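Local structure of lectin (Cicer arietinum, 3V6N) at residues 74-79 with 106-111; 114-119 with 139-144; 212-217 with 222-227. The protein agglutinates red blood cells as a plant albumin with lectin activity, and holds calcium and sodium ions in a four-bladed beta-propeller of the hemopexin fold. All coordinates share one frame; numbering follows the deposited sequence.

Contact 1 of 3, residues 74-79 with 106-111; sequences EAFIFY and DMFPFF
Met107, in the last turn of helix 104-107, reaches across to the Phe76 ring of strand 74-79. Its CG stands anti to the backbone N (chi1 -163°), and bends at the next two torsions curl the chain about a single ring atom: Met107 CG is 4.0 Å from Phe76 CE1. Met107 SD lies at the ring edge, 5.5 Å from the Phe76 centroid, a Met-aromatic contact. Phe108, the first residue past the helix, supplies the ring that meets two aromatic side chains of the strand, Phe76 and Phe78. It forms an edge-to-face pair with Phe76, centroids 5.6 Å apart and planes at 57°. Phe108 CZ stands over one Phe76 face, displaced toward the rim, and comes within 4.1 Å of Phe76 CE1. The neighbouring ring atom, Phe108 CE2, instead approaches the edge of the Phe78 ring, 4.0 Å from Phe78 CZ. Phe76 and Phe78 are two apart on the strand, which is the second in the blade running from 66-69 to 96-103 of a four-bladed hemopexin-type propeller. Phe108 also packs on Ile143 of the following blade, so its ring lies between the two blades. Phe78 also touches Asp65, one of the calcium ligands, and the calcium ion is about 8 Å from its side chain. Beyond Phe108 the chain turns through a short 3-10 segment, where Phe111 N bonds to Phe108 O at 3.1 Å. Phe110 and Phe111 pack on strand 139-144, and Phe110 CE2 sits above the centre of the Phe111 ring.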
loop_
_atom_site.group_PDB
_atom_site.type_symbol
_atom_site.label_atom_id
_atom_site.label_comp_id
_atom_site.label_asym_id
_atom_site.label_seq_id
_atom_site.Cartn_x
_atom_site.Cartn_y
_atom_site.Cartn_z
ATOM N N GLU A 74 7.710 3.467 19.866
ATOM C CA GLU A 74 6.803 3.547 18.733
ATOM C C GLU A 74 7.220 4.636 17.758
ATOM O O GLU A 74 7.626 5.712 18.175
ATOM C CB GLU A 74 5.356 3.716 19.209
ATOM C CG GLU A 74 4.898 2.590 20.138
ATOM C CD GLU A 74 3.538 2.848 20.757
ATOM O OE1 GLU A 74 2.819 3.747 20.296
ATOM O OE2 GLU A 74 3.176 2.137 21.713
ATOM N N ALA A 75 7.125 4.339 16.463
ATOM C CA ALA A 75 7.463 5.298 15.398
ATOM C C ALA A 75 6.424 5.300 14.270
ATOM O O ALA A 75 5.798 4.278 14.010
ATOM C CB ALA A 75 8.831 4.968 14.832
ATOM N N PHE A 76 6.234 6.452 13.626
ATOM C CA PHE A 76 5.451 6.525 12.398
ATOM C C PHE A 76 6.418 6.296 11.252
ATOM O O PHE A 76 7.521 6.854 11.230
ATOM C CB PHE A 76 4.733 7.878 12.224
ATOM C CG PHE A 76 3.379 7.954 12.905
ATOM C CD1 PHE A 76 2.245 7.408 12.310
ATOM C CD2 PHE A 76 3.244 8.575 14.147
ATOM C CE1 PHE A 76 1.009 7.460 12.944
ATOM C CE2 PHE A 76 2.018 8.630 14.795
ATOM C CZ PHE A 76 0.893 8.072 14.193
ATOM N N ILE A 77 6.023 5.445 10.321
ATOM C CA ILE A 77 6.828 5.209 9.121
ATOM C C ILE A 77 5.935 5.535 7.920
ATOM O O ILE A 77 4.712 5.464 8.023
ATOM C CB ILE A 77 7.401 3.760 9.082
ATOM C CG1 ILE A 77 6.255 2.737 9.091
ATOM C CG2 ILE A 77 8.381 3.537 10.250
ATOM C CD1 ILE A 77 6.674 1.328 8.722
ATOM N N PHE A 78 6.530 5.934 6.805
ATOM C CA PHE A 78 5.762 6.291 5.613
ATOM C C PHE A 78 6.331 5.624 4.375
ATOM O O PHE A 78 7.514 5.323 4.325
ATOM C CB PHE A 78 5.784 7.804 5.372
ATOM C CG PHE A 78 5.162 8.615 6.475
ATOM C CD1 PHE A 78 3.928 9.204 6.298
ATOM C CD2 PHE A 78 5.816 8.782 7.694
ATOM C CE1 PHE A 78 3.360 9.964 7.310
ATOM C CE2 PHE A 78 5.260 9.541 8.710
ATOM C CZ PHE A 78 4.031 10.134 8.516
ATOM N N TYR A 79 5.464 5.399 3.387
ATOM C CA TYR A 79 5.887 5.119 2.022
ATOM C C TYR A 79 4.876 5.744 1.054
ATOM O O TYR A 79 3.674 5.401 1.077
ATOM C CB TYR A 79 6.041 3.621 1.743
ATOM C CG TYR A 79 6.367 3.389 0.274
ATOM C CD1 TYR A 79 7.629 3.706 -0.227
ATOM C CD2 TYR A 79 5.404 2.903 -0.616
ATOM C CE1 TYR A 79 7.936 3.532 -1.558
ATOM C CE2 TYR A 79 5.707 2.715 -1.961
ATOM C CZ TYR A 79 6.975 3.026 -2.422
ATOM O OH TYR A 79 7.301 2.863 -3.756
ATOM N N ASP A 106 -6.149 9.892 5.873
ATOM C CA ASP A 106 -6.974 9.222 6.876
ATOM C C ASP A 106 -6.336 9.261 8.251
ATOM O O ASP A 106 -7.033 9.236 9.258
ATOM C CB ASP A 106 -7.243 7.762 6.491
ATOM C CG ASP A 106 -8.217 7.631 5.321
ATOM O OD1 ASP A 106 -8.942 8.598 5.002
ATOM O OD2 ASP A 106 -8.247 6.554 4.704
ATOM N N MET A 107 -5.011 9.289 8.300
ATOM C CA MET A 107 -4.312 9.359 9.580
ATOM C C MET A 107 -4.207 10.809 10.059
ATOM O O MET A 107 -4.268 11.066 11.259
ATOM C CB MET A 107 -2.927 8.728 9.447
ATOM C CG MET A 107 -2.259 8.380 10.765
ATOM S SD MET A 107 -2.742 6.753 11.365
ATOM C CE MET A 107 -1.657 5.687 10.422
ATOM N N PHE A 108 -4.041 11.737 9.111
ATOM C CA PHE A 108 -3.859 13.176 9.376
ATOM C C PHE A 108 -4.729 13.988 8.424
ATOM O O PHE A 108 -4.235 14.461 7.398
ATOM C CB PHE A 108 -2.396 13.609 9.170
ATOM C CG PHE A 108 -1.390 12.772 9.912
ATOM C CD1 PHE A 108 -1.241 12.888 11.293
ATOM C CD2 PHE A 108 -0.579 11.877 9.228
ATOM C CE1 PHE A 108 -0.312 12.120 11.976
ATOM C CE2 PHE A 108 0.354 11.096 9.909
ATOM C CZ PHE A 108 0.485 11.217 11.286
ATOM N N PRO A 109 -6.028 14.164 8.758
ATOM C CA PRO A 109 -6.970 14.811 7.829
ATOM C C PRO A 109 -6.665 16.263 7.486
ATOM O O PRO A 109 -7.104 16.751 6.443
ATOM C CB PRO A 109 -8.317 14.708 8.563
ATOM C CG PRO A 109 -8.156 13.534 9.486
ATOM C CD PRO A 109 -6.719 13.610 9.940
ATOM N N PHE A 110 -5.923 16.957 8.348
ATOM C CA PHE A 110 -5.568 18.365 8.097
ATOM C C PHE A 110 -4.660 18.514 6.870
ATOM O O PHE A 110 -4.485 19.618 6.345
ATOM C CB PHE A 110 -4.937 19.011 9.342
ATOM C CG PHE A 110 -3.938 18.129 10.058
ATOM C CD1 PHE A 110 -4.317 17.396 11.182
ATOM C CD2 PHE A 110 -2.624 18.042 9.617
ATOM C CE1 PHE A 110 -3.407 16.588 11.849
ATOM C CE2 PHE A 110 -1.708 17.240 10.278
ATOM C CZ PHE A 110 -2.094 16.510 11.395
ATOM N N PHE A 111 -4.103 17.400 6.395
ATOM C CA PHE A 111 -3.254 17.431 5.194
ATOM C C PHE A 111 -4.014 17.364 3.873
ATOM O O PHE A 111 -3.449 17.644 2.803
ATOM C CB PHE A 111 -2.162 16.352 5.255
ATOM C CG PHE A 111 -1.009 16.707 6.160
ATOM C CD1 PHE A 111 -0.579 18.037 6.282
ATOM C CD2 PHE A 111 -0.326 15.717 6.867
ATOM C CE1 PHE A 111 0.488 18.368 7.105
ATOM C CE2 PHE A 111 0.749 16.051 7.690
ATOM C CZ PHE A 111 1.150 17.375 7.809
#

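Contact 2 of 3, residues 114-119 with 139-144. With SO4 (sulfate ion), chain H.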
loop_
_atom_site.group_PDB
_atom_site.type_symbol
_atom_site.label_atom_id
_atom_site.label_comp_id
_atom_site.label_asym_id
_atom_site.label_seq_id
_atom_site.Cartn_x
_atom_site.Cartn_y
_atom_site.Cartn_z
ATOM N N THR A 114 -3.466 19.593 0.523
ATOM C CA THR A 114 -2.088 20.111 0.545
ATOM C C THR A 114 -1.154 19.156 -0.198
ATOM O O THR A 114 -1.536 18.045 -0.567
ATOM C CB THR A 114 -1.516 20.272 1.975
ATOM O OG1 THR A 114 -1.314 18.978 2.559
ATOM C CG2 THR A 114 -2.428 21.100 2.881
ATOM N N VAL A 115 0.082 19.601 -0.393
ATOM C CA VAL A 115 1.123 18.788 -1.007
ATOM C C VAL A 115 1.547 17.585 -0.120
ATOM O O VAL A 115 2.033 16.575 -0.634
ATOM C CB VAL A 115 2.309 19.683 -1.462
ATOM C CG1 VAL A 115 3.025 20.346 -0.272
ATOM C CG2 VAL A 115 3.271 18.917 -2.370
ATOM N N PHE A 116 1.297 17.666 1.188
ATOM C CA PHE A 116 1.650 16.583 2.119
ATOM C C PHE A 116 0.784 15.318 1.973
ATOM O O PHE A 116 1.151 14.251 2.482
ATOM C CB PHE A 116 1.558 17.046 3.578
ATOM C CG PHE A 116 2.591 18.067 3.983
ATOM C CD1 PHE A 116 2.434 19.418 3.649
ATOM C CD2 PHE A 116 3.704 17.689 4.728
ATOM C CE1 PHE A 116 3.377 20.359 4.049
ATOM C CE2 PHE A 116 4.654 18.622 5.115
ATOM C CZ PHE A 116 4.487 19.963 4.781
ATOM N N GLU A 117 -0.373 15.409 1.323
ATOM C CA GLU A 117 -1.230 14.211 1.266
ATOM C C GLU A 117 -0.702 13.085 0.363
ATOM O O GLU A 117 -1.090 11.931 0.529
ATOM C CB GLU A 117 -2.700 14.541 0.986
ATOM C CG GLU A 117 -3.052 14.912 -0.443
ATOM C CD GLU A 117 -4.552 15.170 -0.611
ATOM O OE1 GLU A 117 -4.925 16.327 -0.879
ATOM O OE2 GLU A 117 -5.359 14.223 -0.465
ATOM N N ASN A 118 0.196 13.414 -0.562
ATOM C CA ASN A 118 0.751 12.411 -1.474
ATOM C C ASN A 118 2.078 11.805 -1.006
ATOM O O ASN A 118 2.595 10.876 -1.619
ATOM C CB ASN A 118 0.876 12.983 -2.897
ATOM C CG ASN A 118 -0.471 13.372 -3.490
ATOM O OD1 ASN A 118 -0.590 14.399 -4.158
ATOM N ND2 ASN A 118 -1.504 12.565 -3.220
ATOM N N GLY A 119 2.605 12.313 0.102
ATOM C CA GLY A 119 3.895 11.864 0.601
ATOM C C GLY A 119 4.573 12.941 1.425
ATOM O O GLY A 119 4.309 14.149 1.268
ATOM N N LYS A 139 8.333 23.395 1.960
ATOM C CA LYS A 139 7.390 23.721 3.046
ATOM C C LYS A 139 7.570 22.813 4.251
ATOM O O LYS A 139 8.037 21.683 4.118
ATOM C CB LYS A 139 5.939 23.558 2.582
ATOM C CG LYS A 139 5.573 24.247 1.290
ATOM C CD LYS A 139 5.156 25.698 1.508
ATOM C CE LYS A 139 5.054 26.359 0.144
ATOM N NZ LYS A 139 4.029 27.427 0.034
ATOM N N TYR A 140 7.154 23.292 5.426
ATOM C CA TYR A 140 7.186 22.476 6.633
ATOM C C TYR A 140 5.897 22.627 7.423
ATOM O O TYR A 140 5.216 23.641 7.321
ATOM C CB TYR A 140 8.424 22.776 7.492
ATOM C CG TYR A 140 8.313 23.939 8.460
ATOM C CD1 TYR A 140 8.468 25.260 8.019
ATOM C CD2 TYR A 140 8.099 23.714 9.818
ATOM C CE1 TYR A 140 8.378 26.330 8.901
ATOM C CE2 TYR A 140 8.010 24.767 10.717
ATOM C CZ TYR A 140 8.149 26.077 10.264
ATOM O OH TYR A 140 8.042 27.133 11.164
ATOM N N ALA A 141 5.575 21.603 8.209
ATOM C CA ALA A 141 4.388 21.600 9.032
ATOM C C ALA A 141 4.771 21.201 10.441
ATOM O O ALA A 141 5.775 20.507 10.677
ATOM C CB ALA A 141 3.344 20.650 8.468
ATOM N N ARG A 142 3.975 21.657 11.389
ATOM C CA ARG A 142 4.260 21.401 12.770
ATOM C C ARG A 142 2.981 20.837 13.367
ATOM O O ARG A 142 1.953 21.509 13.357
ATOM C CB ARG A 142 4.688 22.700 13.438
ATOM C CG ARG A 142 5.030 22.593 14.905
ATOM C CD ARG A 142 5.444 23.971 15.417
ATOM N NE ARG A 142 5.540 23.975 16.873
ATOM C CZ ARG A 142 5.596 25.074 17.620
ATOM N NH1 ARG A 142 5.573 26.276 17.055
ATOM N NH2 ARG A 142 5.676 24.966 18.938
ATOM N N ILE A 143 3.041 19.591 13.837
ATOM C CA ILE A 143 1.854 18.878 14.332
ATOM C C ILE A 143 2.053 18.359 15.742
ATOM O O ILE A 143 3.176 18.265 16.226
ATOM C CB ILE A 143 1.450 17.676 13.432
ATOM C CG1 ILE A 143 2.464 16.516 13.573
ATOM C CG2 ILE A 143 1.311 18.126 11.985
ATOM C CD1 ILE A 143 1.941 15.148 13.173
ATOM N N ASP A 144 0.946 18.036 16.394
ATOM C CA ASP A 144 0.961 17.327 17.667
ATOM C C ASP A 144 0.416 15.949 17.329
ATOM O O ASP A 144 -0.748 15.825 16.925
ATOM C CB ASP A 144 0.073 18.052 18.693
ATOM C CG ASP A 144 0.015 17.350 20.049
ATOM O OD1 ASP A 144 -0.092 16.112 20.127
ATOM O OD2 ASP A 144 0.047 18.052 21.064
HETATM S S SO4 H . 9.334 26.713 14.523
HETATM O O1 SO4 H . 9.772 28.118 14.660
HETATM O O2 SO4 H . 9.103 26.116 15.847
HETATM O O3 SO4 H . 8.103 26.681 13.726
HETATM O O4 SO4 H . 10.479 26.078 13.856
#
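Tyr140 OH donates a hydrogen bond of 2.6 Å to O3 of a sulfate ion, probably taken up from the crystallisation liquor, while the backbone of the same residue packs against Phe116. Strand 139-144 is the third strand of a propeller blade in a predicted hemopexin repeat, and the loop 114-119 leads toward that blade's first strand, 122-125. Successive side chains therefore serve opposite faces of the sheet: Ala141 points at the loop, Tyr140 away from it. The phenol ring meets sulfate with its edge, O3 lying in the ring plane. Arg142, extended from CG to NE with CG anti to its backbone N (chi1 -180°), sets one face of its guanidinium against the same anion, sulfate O2 lying over it; Arg142 NH1 stays 3.7 Å from sulfate O2, too long for a bond, but its charge would probably favour the anion. Tyr133 OH and Gly201 N also hydrogen-bond to the sulfate, and Arg142 NE is salt-bridged to Glu131. On the loop side the contact is made chiefly by one ring, that of Phe116, which also stacks with Phe111. The backbone N of Phe116 makes a weak, bent hydrogen bond of 3.2 Å to Thr114 OG1, with an angle of 135° at the hydrogen. Lys136 NZ binds the carbonyls of Val115 and Gly119, tying the loop to strand 131-136. Lys139 starts toward the loop, though its amino end leads off, and its CB is 4.4 Å from Phe116 CE1. The far end of the ring, Phe116 CZ, reaches 4.0 Å from Lys139 O and 3.9 Å from Ala141 CB.

Contact 3 of 3, residues 212-217 with 222-227; sequences KTLDYW and GIIPLE
Thr213, in the first turn of helix 213-216, touches Ile224 with its methyl group: Thr213 CG2 is 4.4 Å from Ile224 CD1. Thr213 is joined to Glu191 of the last blade by a backbone hydrogen bond and by a weak one from OG1 to Glu191 O. Leu214 follows and carries most of the contact, its side chain and that of Ile224 sliding past one another in opposite directions. Both leucine methyls are used: Leu214 CD2 lies 4.0 Å from Ile224 CG1, and Leu214 CD1 lies 3.9 Å from Ile224 O, the carbonyl oxygen of the cis peptide bond to Pro225. Ile224 holds CG1 between its backbone N and carbonyl carbon (chi1 70°), which directs that branch at the helix, and it also packs on Ile22 of the first blade. Farther along, Tyr216 CD2 lies over one face of the Trp217 ring, and Trp217 NE1 bonds to Tyr31 O, another link to the first-blade region. Trp217 N closes the helix with a 2.9 Å bond to Thr213 O. No hydrogen bond crosses between the two segments, so what joins them directly is van der Waals packing, largely of aliphatic groups, with little directional preference.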
loop_
_atom_site.group_PDB
_atom_site.type_symbol
_atom_site.label_atom_id
_atom_site.label_comp_id
_atom_site.label_asym_id
_atom_site.label_seq_id
_atom_site.Cartn_x
_atom_site.Cartn_y
_atom_site.Cartn_z
ATOM N N LYS A 212 30.018 16.775 4.806
ATOM C CA LYS A 212 29.861 15.467 4.185
ATOM C C LYS A 212 29.574 14.391 5.219
ATOM O O LYS A 212 30.316 14.223 6.188
ATOM C CB LYS A 212 31.109 15.102 3.381
ATOM C CG LYS A 212 31.247 15.911 2.100
ATOM C CD LYS A 212 32.028 15.149 1.043
ATOM C CE LYS A 212 31.400 13.787 0.731
ATOM N NZ LYS A 212 32.355 12.862 0.060
ATOM N N THR A 213 28.487 13.662 4.999
ATOM C CA THR A 213 28.042 12.634 5.927
ATOM C C THR A 213 29.130 11.595 6.247
ATOM O O THR A 213 29.258 11.158 7.403
ATOM C CB THR A 213 26.743 11.966 5.421
ATOM O OG1 THR A 213 25.773 12.985 5.119
ATOM C CG2 THR A 213 26.161 11.027 6.475
ATOM N N LEU A 214 29.907 11.219 5.231
ATOM C CA LEU A 214 30.976 10.221 5.377
ATOM C C LEU A 214 32.158 10.706 6.238
ATOM O O LEU A 214 32.843 9.890 6.854
ATOM C CB LEU A 214 31.452 9.703 4.004
ATOM C CG LEU A 214 30.485 8.757 3.264
ATOM C CD1 LEU A 214 30.959 8.443 1.852
ATOM C CD2 LEU A 214 30.260 7.467 4.051
ATOM N N ASP A 215 32.391 12.018 6.290
ATOM C CA ASP A 215 33.385 12.573 7.222
ATOM C C ASP A 215 32.930 12.463 8.691
ATOM O O ASP A 215 33.748 12.238 9.583
ATOM C CB ASP A 215 33.701 14.039 6.903
ATOM C CG ASP A 215 34.407 14.231 5.560
ATOM O OD1 ASP A 215 34.926 13.252 4.986
ATOM O OD2 ASP A 215 34.460 15.388 5.083
ATOM N N TYR A 216 31.631 12.623 8.936
ATOM C CA TYR A 216 31.090 12.597 10.303
ATOM C C TYR A 216 30.853 11.160 10.801
ATOM O O TYR A 216 31.050 10.872 11.988
ATOM C CB TYR A 216 29.799 13.418 10.350
ATOM C CG TYR A 216 29.194 13.661 11.727
ATOM C CD1 TYR A 216 29.743 14.596 12.593
ATOM C CD2 TYR A 216 28.033 12.994 12.131
ATOM C CE1 TYR A 216 29.175 14.856 13.834
ATOM C CE2 TYR A 216 27.465 13.230 13.379
ATOM C CZ TYR A 216 28.043 14.167 14.224
ATOM O OH TYR A 216 27.497 14.433 15.449
ATOM N N TRP A 217 30.429 10.277 9.894
ATOM C CA TRP A 217 30.271 8.865 10.189
ATOM C C TRP A 217 31.070 7.977 9.249
ATOM O O TRP A 217 30.497 7.393 8.308
ATOM C CB TRP A 217 28.797 8.459 10.155
ATOM C CG TRP A 217 27.941 9.113 11.212
ATOM C CD1 TRP A 217 28.210 9.231 12.573
ATOM C CD2 TRP A 217 26.623 9.739 11.028
ATOM N NE1 TRP A 217 27.196 9.885 13.219
ATOM C CE2 TRP A 217 26.203 10.204 12.356
ATOM C CE3 TRP A 217 25.779 9.949 9.935
ATOM C CZ2 TRP A 217 24.999 10.873 12.557
ATOM C CZ3 TRP A 217 24.557 10.606 10.154
ATOM C CH2 TRP A 217 24.186 11.068 11.430
ATOM N N GLY A 222 31.197 2.692 2.330
ATOM C CA GLY A 222 30.862 1.489 1.567
ATOM C C GLY A 222 29.422 1.037 1.726
ATOM O O GLY A 222 28.994 0.065 1.099
ATOM N N ILE A 223 28.672 1.741 2.568
ATOM C CA ILE A 223 27.242 1.486 2.732
ATOM C C ILE A 223 26.447 2.533 1.947
ATOM O O ILE A 223 25.516 2.195 1.211
ATOM C CB ILE A 223 26.838 1.465 4.232
ATOM C CG1 ILE A 223 27.560 0.319 4.955
ATOM C CG2 ILE A 223 25.326 1.349 4.386
ATOM C CD1 ILE A 223 27.279 0.218 6.440
ATOM N N ILE A 224 26.804 3.802 2.120
ATOM C CA ILE A 224 26.259 4.863 1.281
ATOM C C ILE A 224 27.383 5.493 0.460
ATOM O O ILE A 224 28.521 5.566 0.936
ATOM C CB ILE A 224 25.492 5.958 2.076
ATOM C CG1 ILE A 224 26.434 6.821 2.929
ATOM C CG2 ILE A 224 24.376 5.349 2.911
ATOM C CD1 ILE A 224 25.933 8.238 3.142
ATOM N N PRO A 225 27.083 5.909 -0.790
ATOM C CA PRO A 225 25.815 5.658 -1.491
ATOM C C PRO A 225 25.621 4.168 -1.772
ATOM O O PRO A 225 26.605 3.430 -1.861
ATOM C CB PRO A 225 25.957 6.443 -2.809
ATOM C CG PRO A 225 27.414 6.752 -2.946
ATOM C CD PRO A 225 27.988 6.783 -1.562
ATOM N N LEU A 226 24.365 3.733 -1.881
ATOM C CA LEU A 226 24.048 2.347 -2.224
ATOM C C LEU A 226 23.676 2.281 -3.712
ATOM O O LEU A 226 22.596 2.732 -4.110
ATOM C CB LEU A 226 22.908 1.803 -1.337
ATOM C CG LEU A 226 23.045 0.421 -0.657
ATOM C CD1 LEU A 226 22.055 0.258 0.490
ATOM C CD2 LEU A 226 22.916 -0.751 -1.625
ATOM N N GLU A 227 24.582 1.745 -4.533
ATOM C CA GLU A 227 24.313 1.557 -5.969
ATOM C C GLU A 227 23.756 0.162 -6.249
ATOM O O GLU A 227 24.111 -0.812 -5.579
ATOM C CB GLU A 227 25.570 1.817 -6.812
ATOM C CG GLU A 227 25.296 2.339 -8.225
ATOM C CD GLU A 227 25.159 1.246 -9.288
ATOM O OE1 GLU A 227 25.949 1.261 -10.260
ATOM O OE2 GLU A 227 24.263 0.377 -9.175
#

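Contacts 1 and 2 are neighbours, with centres about 10 Å apart, and follow one another along the chain. Segment 106-111 joins them: Phe110 CE2 comes within 3.6 Å of Ile143 CG2, and Phe111 CD1 within 3.6 Å of Phe116 CB, so the two contacts form a connected, largely aromatic patch between adjacent blades. Contact 3 lies on the opposite side of the chain's centre, about 29 Å from contact 1 and about 28 Å from contact 2 between centres, where the last blade meets the first. The calcium ion is about 8 Å from the side chain of Phe78, about 11 Å from that of Phe116 and about 13 Å from that of Ile224.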